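Local structure of odorant Binding Protein from Varroa destructor, form P2<1> (7NZA) at residues A[15-21]-A[140-146]; A[37-41]-A[68-73]; A[42-48]-A[61-65]; A[87-92]-A[104-108]. The protein probably binds and carries small odorant molecules for the mite Varroa destructor, using a wide open internal cavity. All coordinates share one frame; numbering follows the deposited sequence. Where two conformers were deposited one is given.

Overall arrangement
Contact 1 ties the two ends of the chain into a two-stranded antiparallel ribbon, 16-17 with 144-145, closing a loop that holds the other three. Contacts 2 and 3 share helices 28-44 and 55-72, centres about 10 Å apart, and touch where Cys68 meets Leu45. Contact 4, next along the chain, pairs helices 84-93 and 98-118; its centre is about 17 Å from that of contact 1, whose Ile140 packs on Val104 and Lys107. Contacts 1 and 3 lie on opposite sides of the chain's centre, centres about 29 Å apart, yet meet across the dimer: Leu47 of one subunit hydrogen-bonds Glu17 and Lys144 of the other. Disulfides in contacts 1 and 2 fasten this mostly helical, non-classical odorant-binding fold.

Contact 1: A[15-21]-A[140-146]; sequences VIEWGKC and ICGIKVM
Cys141 O takes the N-H of Lys20 at 2.9 Å in an almost straight bond (179°), and Gly19 CA adds a CA-H...O contact at 3.4 Å. Any side chain on Gly19 would collide with this oxygen, and the residue's positive phi suits the type II' turn Trp18-Cys21. At the close of the turn, Cys21 SG and Cys141 SG join in a disulfide that fixes the end of helix 122-141 to the N-terminal segment. From here the chains run as an antiparallel ribbon: Glu17 and Lys144 exchange two backbone bonds, and Met146 N reaches Val15 O at 2.9 Å. A water closes the far end between Val15 N and Met146 O. On one face Glu17 and Lys144 lie alongside, their OE1-NZ salt bridge long at 3.5 Å; both groups also hydrogen-bond Leu47 of the second subunit. Ile16 points to the other face, where its CG2 covers one face of the Trp18 ring. Ile143 CG2, anti to the backbone N, meets Ile16 CG2 at 3.8 Å, while CG1, beside that N, carries CD1 obliquely to Trp18 CE3 (4.0 Å). With an alanine at Ile143, Ile16 CG2 and the indole would probably lose this shared neighbour, leaving a gap beside them.

Contact 2: A[37-41]-A[68-73]; sequences VVDKC and CALKAE
Val37 and Cys41, one turn apart, face Ala69 and Cys68 where helices 28-44 and 55-72 cross at 115°, their local axes approaching to 9.4 Å. The covalent link is the disulfide from Cys41 SG to Cys68 SG, 2.1 Å long with its S-S torsion near a right angle (-90°). The two halves leave their helices differently: Cys68 holds SG anti to its backbone N (chi1 176°), whereas Cys41 turns SG beside its own, and the two sulfurs meet in the gap between the helices. Cys41 SG also sits 3.6 Å from Ala69 N. Disulfides that staple helix to helix are a hallmark of insect odorant-binding proteins, and this one plays that part in the mite's different fold. Next to it Val37 CG1 rests on Ala69 CB at 3.5 Å, with Ala72 CB farther off at 4.4 Å. The other methyl of Val37, CG2, meets the carboxylate end of Glu73, whose chain bends at chi2 just past the end of helix 55-72; Val37 was modelled in two conformers, so this last approach is less certain. Glu73 O bonds Arg86. Behind the contact Leu70 packs on Val126 and Gln130 of helix 122-141, while Val38 turns from the contact and packs on Val13 of the second subunit.

Contact 3: A[42-48]-A[61-65]; sequences LQSLPLP and HRESV
Hydrogen bonding rests on His61 NE2, which donates to Leu45 O at 2.7 Å. Nearly straight (172°), the bond lies in the imidazole plane, but NE2 stands well above the plane of the Leu45 carbonyl. His61 holds CG anti to the backbone N (chi1 172°), which carries the ring toward the loop. Ser64 OG turns back to His61 O at 2.7 Å, an oxygen that Val65 N also bonds. CH-pi contact covers one ring face: Pro48 CD stands 3.7 Å from the centroid and Leu47 CA, nearer the rim, at 4.2 Å. Van der Waals contact follows: Leu47 CD2 meets His61 CE1 at 3.7 Å and Leu45 CD1 lies against Ser64 O (3.6 Å). Apolar contact joins Leu45 CD1 to Val65 CG2, and Leu42 CD2 touches the same methyl at 4.2 Å. The motif is a helix-loop-helix in which the proline-rich exit from helix 28-44 folds over the next helix. With a phenylalanine in place of His61, Leu45 O would probably be left without its donor. Its NE2 bonded and one face covered, the imidazole is probably restrained from turning and ties to the helix a loop that also meets the second subunit.

Contact 4: A[87-92]-A[104-108]; sequences ARNEIK and VLLKH. With NA (sodium ion), chain E.
The Arg88 guanidinium has Leu105 CD2 over one face, displaced toward the rim, and the sodium ion at its edge, in plane. The His108 ring has Arg88 CB over one face, a CH-pi contact 3.9 Å from the centroid, and the guanidinium and imidazole planes are turned 69° apart. The Arg88 chain runs from CG to NE, with CG anti to the backbone N (chi1 -179°), in an extended shape that takes the aliphatic part past the imidazole and brings NE to the ion. As modelled, sodium lies 2.7 Å from Arg88 NE and 2.8 Å from Leu105 O; a guanidinium nitrogen is an unusual ligand for a cation, while the carbonyl is an ordinary one. These groups sit on an antiparallel helical hairpin: helices 84-93 and 98-118 run at 173° with their local axes 10.6 Å apart, joined by a short loop. Deeper between them Ile91 CG2 meets Val104 CG1 at 3.9 Å and Leu105 CD2 at 4.0 Å, the latter two side chains running antiparallel alongside one another. Leu105 reaches out with both methyls, CD1 touching Lys92 CG and lying 3.8 Å from Arg88 NH2. Helix 122-141 packs against the hairpin: Tyr129 OH hydrogen-bonds His108 ND1 and the two rings meet nearly at right angles, while Met133 touches Ile91.

Contact 1: A[15-21]-A[140-146]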
loop_
_atom_site.group_PDB
_atom_site.type_symbol
_atom_site.label_atom_id
_atom_site.label_comp_id
_atom_site.label_asym_id
_atom_site.label_seq_id
_atom_site.Cartn_x
_atom_site.Cartn_y
_atom_site.Cartn_z
ATOM N N VAL A 15 -0.609 6.885 -1.136
ATOM C CA VAL A 15 -0.358 8.278 -1.521
ATOM C C VAL A 15 -1.637 8.796 -2.166
ATOM O O VAL A 15 -1.915 8.464 -3.343
ATOM C CB VAL A 15 0.825 8.369 -2.450
ATOM C CG1 VAL A 15 1.099 9.780 -2.848
ATOM C CG2 VAL A 15 2.085 7.766 -1.837
ATOM N N ILE A 16 -2.450 9.471 -1.384
ATOM C CA ILE A 16 -3.841 9.808 -1.719
ATOM C C ILE A 16 -4.085 11.256 -1.370
ATOM O O ILE A 16 -3.730 11.662 -0.242
ATOM C CB ILE A 16 -4.814 8.911 -0.980
ATOM C CG1 ILE A 16 -4.550 7.490 -1.412
ATOM C CG2 ILE A 16 -6.217 9.362 -1.271
ATOM C CD1 ILE A 16 -5.489 6.494 -0.713
ATOM N N GLU A 17 -4.728 11.969 -2.266
ATOM C CA GLU A 17 -5.386 13.238 -1.973
ATOM C C GLU A 17 -6.875 12.995 -1.824
ATOM O O GLU A 17 -7.499 12.427 -2.719
ATOM C CB GLU A 17 -5.093 14.267 -3.035
ATOM C CG GLU A 17 -3.648 14.679 -3.033
ATOM C CD GLU A 17 -3.430 15.928 -3.847
ATOM O OE1 GLU A 17 -2.869 15.838 -4.850
ATOM O OE2 GLU A 17 -3.697 17.032 -3.357
ATOM N N TRP A 18 -7.441 13.400 -0.722
ATOM C CA TRP A 18 -8.787 13.033 -0.301
ATOM C C TRP A 18 -9.850 13.994 -0.826
ATOM O O TRP A 18 -11.015 13.725 -0.574
ATOM C CB TRP A 18 -8.796 12.907 1.220
ATOM C CG TRP A 18 -8.007 11.701 1.653
ATOM C CD1 TRP A 18 -6.698 11.675 2.025
ATOM C CD2 TRP A 18 -8.468 10.333 1.630
ATOM N NE1 TRP A 18 -6.318 10.374 2.244
ATOM C CE2 TRP A 18 -7.357 9.537 1.995
ATOM C CE3 TRP A 18 -9.674 9.716 1.341
ATOM C CZ2 TRP A 18 -7.477 8.144 2.109
ATOM C CZ3 TRP A 18 -9.765 8.366 1.452
ATOM C CH2 TRP A 18 -8.671 7.587 1.824
ATOM N N GLY A 19 -9.453 15.078 -1.485
ATOM C CA GLY A 19 -10.459 15.954 -2.091
ATOM C C GLY A 19 -11.407 16.540 -1.054
ATOM O O GLY A 19 -11.027 17.070 -0.015
ATOM N N LYS A 20 -12.677 16.344 -1.287
ATOM C CA LYS A 20 -13.840 16.796 -0.475
ATOM C C LYS A 20 -14.116 15.841 0.678
ATOM O O LYS A 20 -15.154 16.013 1.367
ATOM C CB LYS A 20 -15.100 17.001 -1.342
ATOM C CG LYS A 20 -14.918 18.001 -2.472
ATOM C CD LYS A 20 -16.173 18.306 -3.295
ATOM C CE LYS A 20 -17.027 17.081 -3.555
ATOM N NZ LYS A 20 -18.162 17.362 -4.468
ATOM N N CYS A 21 -13.332 14.761 0.836
ATOM C CA CYS A 21 -13.712 13.628 1.691
ATOM C C CYS A 21 -12.558 13.186 2.596
ATOM O O CYS A 21 -12.297 12.017 2.695
ATOM C CB CYS A 21 -14.193 12.505 0.780
ATOM S SG CYS A 21 -15.683 12.964 -0.120
ATOM N N ILE A 140 -17.099 11.347 -6.801
ATOM C CA ILE A 140 -17.894 12.321 -6.026
ATOM C C ILE A 140 -16.960 13.198 -5.222
ATOM O O ILE A 140 -17.129 14.425 -5.118
ATOM C CB ILE A 140 -18.894 11.595 -5.149
ATOM C CG1 ILE A 140 -19.984 10.952 -5.990
ATOM C CG2 ILE A 140 -19.413 12.528 -4.041
ATOM C CD1 ILE A 140 -20.749 9.866 -5.300
ATOM N N CYS A 141 -15.936 12.606 -4.650
ATOM C CA CYS A 141 -15.073 13.306 -3.666
ATOM C C CYS A 141 -13.930 14.049 -4.354
ATOM O O CYS A 141 -13.276 14.842 -3.700
ATOM C CB CYS A 141 -14.507 12.278 -2.712
ATOM S SG CYS A 141 -15.729 11.571 -1.588
ATOM N N GLY A 142 -13.625 13.708 -5.588
ATOM C CA GLY A 142 -12.379 14.187 -6.241
ATOM C C GLY A 142 -11.126 13.596 -5.657
ATOM O O GLY A 142 -10.115 14.318 -5.493
ATOM N N ILE A 143 -11.166 12.334 -5.273
ATOM C CA ILE A 143 -9.993 11.652 -4.701
ATOM C C ILE A 143 -9.042 11.253 -5.803
ATOM O O ILE A 143 -9.472 10.775 -6.868
ATOM C CB ILE A 143 -10.398 10.416 -3.906
ATOM C CG1 ILE A 143 -11.152 10.860 -2.657
ATOM C CG2 ILE A 143 -9.233 9.516 -3.607
ATOM C CD1 ILE A 143 -11.914 9.740 -1.965
ATOM N N LYS A 144 -7.738 11.482 -5.593
ATOM C CA LYS A 144 -6.685 10.989 -6.503
ATOM C C LYS A 144 -5.800 10.011 -5.733
ATOM O O LYS A 144 -5.430 10.287 -4.624
ATOM C CB LYS A 144 -5.850 12.133 -7.066
ATOM C CG LYS A 144 -6.601 13.058 -8.008
ATOM C CD LYS A 144 -5.727 14.199 -8.527
ATOM C CE LYS A 144 -5.401 15.202 -7.441
ATOM N NZ LYS A 144 -4.595 16.369 -7.877
ATOM N N VAL A 145 -5.504 8.902 -6.360
ATOM C CA VAL A 145 -4.659 7.862 -5.725
ATOM C C VAL A 145 -3.469 7.623 -6.644
ATOM O O VAL A 145 -3.655 7.355 -7.786
ATOM C CB VAL A 145 -5.452 6.554 -5.510
ATOM C CG1 VAL A 145 -4.613 5.457 -4.868
ATOM C CG2 VAL A 145 -6.717 6.801 -4.721
ATOM N N MET A 146 -2.273 7.609 -6.073
ATOM C CA MET A 146 -1.066 7.354 -6.886
ATOM C C MET A 146 -0.978 5.859 -7.177
ATOM O O MET A 146 -1.280 5.065 -6.286
ATOM C CB MET A 146 0.192 7.765 -6.124
ATOM C CG MET A 146 1.390 7.954 -7.016
ATOM S SD MET A 146 2.875 8.294 -6.057
ATOM C CE MET A 146 3.160 6.638 -5.469
HETATM O O HOH W 1 -0.840 4.978 -3.467
#

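Contact 2: A[37-41]-A[68-73]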
loop_
_atom_site.group_PDB
_atom_site.type_symbol
_atom_site.label_atom_id
_atom_site.label_comp_id
_atom_site.label_asym_id
_atom_site.label_seq_id
_atom_site.Cartn_x
_atom_site.Cartn_y
_atom_site.Cartn_z
ATOM N N VAL A 37 -5.683 -8.240 10.879
ATOM C CA VAL A 37 -6.623 -9.166 10.196
ATOM C C VAL A 37 -5.928 -9.857 9.002
ATOM O O VAL A 37 -6.002 -11.063 8.829
ATOM C CB VAL A 37 -7.877 -8.361 9.766
ATOM C CG1 VAL A 37 -8.714 -9.216 8.823
ATOM C CG2 VAL A 37 -8.728 -7.912 10.947
ATOM N N VAL A 38 -5.334 -9.010 8.163
ATOM C CA VAL A 38 -4.624 -9.534 6.967
ATOM C C VAL A 38 -3.495 -10.492 7.372
ATOM O O VAL A 38 -3.360 -11.549 6.777
ATOM C CB VAL A 38 -4.124 -8.360 6.130
ATOM C CG1 VAL A 38 -3.079 -8.847 5.109
ATOM C CG2 VAL A 38 -5.286 -7.700 5.440
ATOM N N ASP A 39 -2.721 -10.129 8.378
ATOM C CA ASP A 39 -1.565 -10.932 8.776
ATOM C C ASP A 39 -2.106 -12.260 9.315
ATOM O O ASP A 39 -1.489 -13.328 9.048
ATOM C CB ASP A 39 -0.658 -10.190 9.742
ATOM C CG ASP A 39 0.144 -9.089 9.119
ATOM O OD1 ASP A 39 0.281 -9.150 7.888
ATOM O OD2 ASP A 39 0.650 -8.248 9.853
ATOM N N LYS A 40 -3.212 -12.256 10.036
ATOM C CA LYS A 40 -3.762 -13.503 10.511
ATOM C C LYS A 40 -4.253 -14.344 9.345
ATOM O O LYS A 40 -4.009 -15.577 9.310
ATOM C CB LYS A 40 -4.850 -13.293 11.540
ATOM C CG LYS A 40 -5.387 -14.595 12.140
ATOM N N CYS A 41 -4.977 -13.756 8.382
ATOM C CA CYS A 41 -5.407 -14.487 7.190
ATOM C C CYS A 41 -4.234 -15.155 6.476
ATOM O O CYS A 41 -4.342 -16.255 6.032
ATOM C CB CYS A 41 -6.157 -13.522 6.259
ATOM S SG CYS A 41 -7.765 -13.031 6.863
ATOM N N CYS A 68 -11.342 -13.551 3.410
ATOM C CA CYS A 68 -10.971 -13.866 4.794
ATOM C C CYS A 68 -11.110 -12.630 5.670
ATOM O O CYS A 68 -11.667 -12.687 6.750
ATOM C CB CYS A 68 -9.550 -14.396 4.831
ATOM S SG CYS A 68 -8.922 -14.717 6.501
ATOM N N ALA A 69 -10.565 -11.510 5.225
ATOM C CA ALA A 69 -10.630 -10.313 6.066
ATOM C C ALA A 69 -12.035 -9.846 6.249
ATOM O O ALA A 69 -12.445 -9.485 7.403
ATOM C CB ALA A 69 -9.777 -9.248 5.471
ATOM N N LEU A 70 -12.874 -9.871 5.238
ATOM C CA LEU A 70 -14.296 -9.496 5.388
ATOM C C LEU A 70 -14.969 -10.481 6.329
ATOM O O LEU A 70 -15.748 -10.012 7.198
ATOM C CB LEU A 70 -14.969 -9.532 4.022
ATOM C CG LEU A 70 -14.653 -8.358 3.084
ATOM C CD1 LEU A 70 -14.956 -8.722 1.667
ATOM C CD2 LEU A 70 -15.518 -7.178 3.445
ATOM N N LYS A 71 -14.765 -11.776 6.186
ATOM C CA LYS A 71 -15.452 -12.784 7.031
ATOM C C LYS A 71 -14.998 -12.571 8.480
ATOM O O LYS A 71 -15.887 -12.597 9.388
ATOM C CB LYS A 71 -15.216 -14.208 6.537
ATOM C CG LYS A 71 -15.909 -15.366 7.307
ATOM C CD LYS A 71 -17.329 -15.698 6.857
ATOM C CE LYS A 71 -18.246 -16.511 7.767
ATOM N NZ LYS A 71 -17.863 -17.944 7.909
ATOM N N ALA A 72 -13.716 -12.395 8.735
ATOM C CA ALA A 72 -13.176 -12.314 10.094
ATOM C C ALA A 72 -13.763 -11.104 10.758
ATOM O O ALA A 72 -13.939 -11.141 11.976
ATOM C CB ALA A 72 -11.688 -12.259 10.051
ATOM N N GLU A 73 -14.003 -10.050 10.020
ATOM C CA GLU A 73 -14.534 -8.828 10.632
ATOM C C GLU A 73 -16.062 -8.765 10.559
ATOM O O GLU A 73 -16.621 -7.659 10.870
ATOM C CB GLU A 73 -13.913 -7.621 9.940
ATOM C CG GLU A 73 -12.407 -7.461 10.189
ATOM C CD GLU A 73 -12.067 -6.717 11.460
ATOM O OE1 GLU A 73 -11.191 -5.777 11.443
ATOM O OE2 GLU A 73 -12.692 -7.038 12.463
#

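Contact 3: A[42-48]-A[61-65]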
loop_
_atom_site.group_PDB
_atom_site.type_symbol
_atom_site.label_atom_id
_atom_site.label_comp_id
_atom_site.label_asym_id
_atom_site.label_seq_id
_atom_site.Cartn_x
_atom_site.Cartn_y
_atom_site.Cartn_z
ATOM N N LEU A 42 -3.124 -14.399 6.347
ATOM C CA LEU A 42 -1.941 -14.961 5.657
ATOM C C LEU A 42 -1.370 -16.186 6.380
ATOM O O LEU A 42 -0.697 -17.012 5.712
ATOM C CB LEU A 42 -0.857 -13.874 5.575
ATOM C CG LEU A 42 -1.074 -12.802 4.560
ATOM C CD1 LEU A 42 0.120 -11.831 4.627
ATOM C CD2 LEU A 42 -1.228 -13.359 3.134
ATOM N N GLN A 43 -1.577 -16.337 7.648
ATOM C CA GLN A 43 -1.105 -17.544 8.351
ATOM C C GLN A 43 -1.770 -18.782 7.770
ATOM O O GLN A 43 -1.107 -19.824 7.629
ATOM C CB GLN A 43 -1.368 -17.477 9.802
ATOM C CG GLN A 43 -0.543 -16.400 10.422
ATOM C CD GLN A 43 -0.770 -16.448 11.902
ATOM O OE1 GLN A 43 -1.590 -17.231 12.384
ATOM N NE2 GLN A 43 -0.038 -15.615 12.606
ATOM N N SER A 44 -3.011 -18.665 7.359
ATOM C CA SER A 44 -3.740 -19.812 6.788
ATOM C C SER A 44 -3.674 -19.834 5.284
ATOM O O SER A 44 -3.971 -20.860 4.686
ATOM C CB SER A 44 -5.149 -19.758 7.200
ATOM O OG SER A 44 -5.281 -19.941 8.636
ATOM N N LEU A 45 -3.401 -18.684 4.676
ATOM C CA LEU A 45 -3.423 -18.512 3.236
ATOM C C LEU A 45 -2.051 -17.952 2.849
ATOM O O LEU A 45 -1.909 -16.790 2.455
ATOM C CB LEU A 45 -4.533 -17.533 2.833
ATOM C CG LEU A 45 -5.940 -17.908 3.265
ATOM C CD1 LEU A 45 -6.902 -16.739 3.182
ATOM C CD2 LEU A 45 -6.444 -19.056 2.422
ATOM N N PRO A 46 -0.972 -18.744 2.944
ATOM C CA PRO A 46 0.349 -18.256 2.525
ATOM C C PRO A 46 0.356 -17.777 1.074
ATOM O O PRO A 46 -0.297 -18.241 0.203
ATOM C CB PRO A 46 1.314 -19.432 2.760
ATOM C CG PRO A 46 0.566 -20.350 3.742
ATOM C CD PRO A 46 -0.893 -20.105 3.530
ATOM N N LEU A 47 1.177 -16.772 0.824
ATOM C CA LEU A 47 1.321 -16.235 -0.539
ATOM C C LEU A 47 1.904 -17.260 -1.494
ATOM O O LEU A 47 2.834 -18.006 -1.140
ATOM C CB LEU A 47 2.291 -15.053 -0.492
ATOM C CG LEU A 47 1.625 -13.757 -0.142
ATOM C CD1 LEU A 47 2.697 -12.798 0.379
ATOM C CD2 LEU A 47 0.868 -13.099 -1.276
ATOM N N PRO A 48 1.416 -17.304 -2.742
ATOM C CA PRO A 48 2.013 -18.185 -3.724
ATOM C C PRO A 48 3.467 -17.804 -4.006
ATOM O O PRO A 48 3.852 -16.654 -3.849
ATOM C CB PRO A 48 1.128 -17.932 -4.952
ATOM C CG PRO A 48 -0.179 -17.417 -4.432
ATOM C CD PRO A 48 0.207 -16.599 -3.232
ATOM N N HIS A 61 -5.707 -16.411 -4.963
ATOM C CA HIS A 61 -5.188 -16.233 -3.596
ATOM C C HIS A 61 -5.527 -14.843 -3.085
ATOM O O HIS A 61 -5.991 -14.716 -1.921
ATOM C CB HIS A 61 -3.704 -16.534 -3.527
ATOM C CG HIS A 61 -3.175 -16.155 -2.188
ATOM N ND1 HIS A 61 -2.647 -14.885 -1.982
ATOM C CD2 HIS A 61 -3.105 -16.843 -1.042
ATOM C CE1 HIS A 61 -2.327 -14.859 -0.689
ATOM N NE2 HIS A 61 -2.575 -16.031 -0.094
ATOM N N ARG A 62 -5.328 -13.816 -3.833
ATOM C CA ARG A 62 -5.702 -12.466 -3.419
ATOM C C ARG A 62 -7.157 -12.399 -2.980
ATOM O O ARG A 62 -7.484 -11.788 -1.931
ATOM C CB ARG A 62 -5.297 -11.489 -4.517
ATOM C CG ARG A 62 -5.638 -10.059 -4.156
ATOM C CD ARG A 62 -5.225 -9.083 -5.229
ATOM N NE ARG A 62 -5.925 -9.319 -6.468
ATOM C CZ ARG A 62 -5.485 -9.849 -7.609
ATOM N NH1 ARG A 62 -4.226 -10.259 -7.840
ATOM N NH2 ARG A 62 -6.407 -9.994 -8.566
ATOM N N GLU A 63 -8.035 -12.978 -3.814
ATOM C CA GLU A 63 -9.500 -13.074 -3.550
ATOM C C GLU A 63 -9.699 -13.696 -2.184
ATOM O O GLU A 63 -10.539 -13.187 -1.404
ATOM C CB GLU A 63 -10.183 -13.958 -4.609
ATOM C CG GLU A 63 -11.677 -14.241 -4.431
ATOM C CD GLU A 63 -12.259 -14.916 -5.689
ATOM O OE1 GLU A 63 -12.860 -14.179 -6.533
ATOM O OE2 GLU A 63 -12.010 -16.168 -5.927
ATOM N N SER A 64 -9.023 -14.793 -1.924
ATOM C CA SER A 64 -9.193 -15.523 -0.667
ATOM C C SER A 64 -8.808 -14.668 0.539
ATOM O O SER A 64 -9.467 -14.744 1.584
ATOM C CB SER A 64 -8.486 -16.862 -0.660
ATOM O OG SER A 64 -7.047 -16.787 -0.521
ATOM N N VAL A 65 -7.784 -13.843 0.406
ATOM C CA VAL A 65 -7.384 -12.994 1.532
ATOM C C VAL A 65 -8.416 -11.912 1.742
ATOM O O VAL A 65 -8.737 -11.601 2.905
ATOM C CB VAL A 65 -5.984 -12.440 1.285
ATOM C CG1 VAL A 65 -5.608 -11.427 2.357
ATOM C CG2 VAL A 65 -4.936 -13.540 1.210
#

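Contact 4: A[87-92]-A[104-108]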
loop_
_atom_site.group_PDB
_atom_site.type_symbol
_atom_site.label_atom_id
_atom_site.label_comp_id
_atom_site.label_asym_id
_atom_site.label_seq_id
_atom_site.Cartn_x
_atom_site.Cartn_y
_atom_site.Cartn_z
ATOM N N ALA A 87 -22.495 -1.591 5.584
ATOM C CA ALA A 87 -21.648 -0.703 4.789
ATOM C C ALA A 87 -22.249 0.706 4.720
ATOM O O ALA A 87 -21.560 1.715 4.835
ATOM C CB ALA A 87 -21.408 -1.286 3.426
ATOM N N ARG A 88 -23.540 0.765 4.503
ATOM C CA ARG A 88 -24.294 2.034 4.474
ATOM C C ARG A 88 -24.136 2.770 5.824
ATOM O O ARG A 88 -23.853 3.950 5.817
ATOM C CB ARG A 88 -25.760 1.742 4.134
ATOM C CG ARG A 88 -26.617 2.973 4.059
ATOM C CD ARG A 88 -28.053 2.657 3.734
ATOM N NE ARG A 88 -28.546 3.963 3.307
ATOM C CZ ARG A 88 -28.980 4.892 4.110
ATOM N NH1 ARG A 88 -29.022 4.633 5.414
ATOM N NH2 ARG A 88 -29.428 6.046 3.639
ATOM N N ASN A 89 -24.363 2.024 6.896
ATOM C CA ASN A 89 -24.275 2.685 8.222
ATOM C C ASN A 89 -22.857 3.160 8.497
ATOM O O ASN A 89 -22.650 4.258 9.070
ATOM C CB ASN A 89 -24.719 1.741 9.295
ATOM C CG ASN A 89 -26.194 1.433 9.266
ATOM O OD1 ASN A 89 -26.975 2.221 8.732
ATOM N ND2 ASN A 89 -26.551 0.332 9.892
ATOM N N GLU A 90 -21.860 2.437 8.018
ATOM C CA GLU A 90 -20.442 2.842 8.228
ATOM C C GLU A 90 -20.169 4.113 7.458
ATOM O O GLU A 90 -19.475 5.041 7.985
ATOM C CB GLU A 90 -19.480 1.719 7.874
ATOM C CG GLU A 90 -18.025 2.030 8.084
ATOM C CD GLU A 90 -16.993 1.132 7.434
ATOM O OE1 GLU A 90 -17.311 0.441 6.458
ATOM O OE2 GLU A 90 -15.820 1.253 7.825
ATOM N N ILE A 91 -20.720 4.288 6.251
ATOM C CA ILE A 91 -20.557 5.553 5.496
ATOM C C ILE A 91 -21.185 6.675 6.323
ATOM O O ILE A 91 -20.591 7.783 6.375
ATOM C CB ILE A 91 -21.202 5.450 4.109
ATOM C CG1 ILE A 91 -20.436 4.485 3.199
ATOM C CG2 ILE A 91 -21.309 6.819 3.494
ATOM C CD1 ILE A 91 -21.243 4.010 1.991
ATOM N N LYS A 92 -22.420 6.499 6.779
ATOM C CA LYS A 92 -23.067 7.577 7.578
ATOM C C LYS A 92 -22.191 7.973 8.780
ATOM O O LYS A 92 -22.089 9.136 9.073
ATOM C CB LYS A 92 -24.456 7.115 8.019
ATOM C CG LYS A 92 -25.475 7.075 6.901
ATOM C CD LYS A 92 -26.781 6.487 7.271
ATOM C CE LYS A 92 -27.425 7.208 8.422
ATOM N NZ LYS A 92 -28.583 6.441 8.909
ATOM N N VAL A 104 -23.028 9.933 -2.112
ATOM C CA VAL A 104 -22.405 8.620 -1.817
ATOM C C VAL A 104 -23.453 7.567 -1.467
ATOM O O VAL A 104 -23.371 6.412 -1.931
ATOM C CB VAL A 104 -21.285 8.768 -0.774
ATOM C CG1 VAL A 104 -20.835 7.384 -0.341
ATOM C CG2 VAL A 104 -20.131 9.635 -1.290
ATOM N N LEU A 105 -24.434 7.940 -0.652
ATOM C CA LEU A 105 -25.472 6.972 -0.243
ATOM C C LEU A 105 -26.373 6.591 -1.443
ATOM O O LEU A 105 -26.848 5.453 -1.476
ATOM C CB LEU A 105 -26.269 7.609 0.897
ATOM C CG LEU A 105 -25.559 7.629 2.261
ATOM C CD1 LEU A 105 -26.470 8.349 3.244
ATOM C CD2 LEU A 105 -25.195 6.259 2.754
ATOM N N LEU A 106 -26.561 7.468 -2.383
ATOM C CA LEU A 106 -27.311 7.110 -3.600
ATOM C C LEU A 106 -26.508 6.135 -4.427
ATOM O O LEU A 106 -27.029 5.128 -4.910
ATOM C CB LEU A 106 -27.652 8.363 -4.416
ATOM C CG LEU A 106 -28.545 8.109 -5.621
ATOM C CD1 LEU A 106 -29.894 7.489 -5.209
ATOM C CD2 LEU A 106 -28.769 9.413 -6.355
ATOM N N LYS A 107 -25.183 6.351 -4.536
ATOM C CA LYS A 107 -24.332 5.378 -5.244
ATOM C C LYS A 107 -24.269 4.101 -4.467
ATOM O O LYS A 107 -24.126 3.025 -5.087
ATOM C CB LYS A 107 -22.969 5.991 -5.588
ATOM C CG LYS A 107 -23.016 7.043 -6.680
ATOM C CD LYS A 107 -23.544 6.474 -7.967
ATOM C CE LYS A 107 -23.337 7.454 -9.115
ATOM N NZ LYS A 107 -23.753 6.803 -10.371
ATOM N N HIS A 108 -24.314 4.100 -3.136
ATOM C CA HIS A 108 -24.397 2.826 -2.403
ATOM C C HIS A 108 -25.554 2.027 -2.983
ATOM O O HIS A 108 -25.424 0.807 -3.186
ATOM C CB HIS A 108 -24.588 3.089 -0.887
ATOM C CG HIS A 108 -24.929 1.905 -0.137
ATOM N ND1 HIS A 108 -23.996 0.998 0.254
ATOM C CD2 HIS A 108 -26.145 1.457 0.241
ATOM C CE1 HIS A 108 -24.602 0.012 0.873
ATOM N NE2 HIS A 108 -25.937 0.275 0.892
HETATM NA NA NA E . -28.340 4.488 0.695
#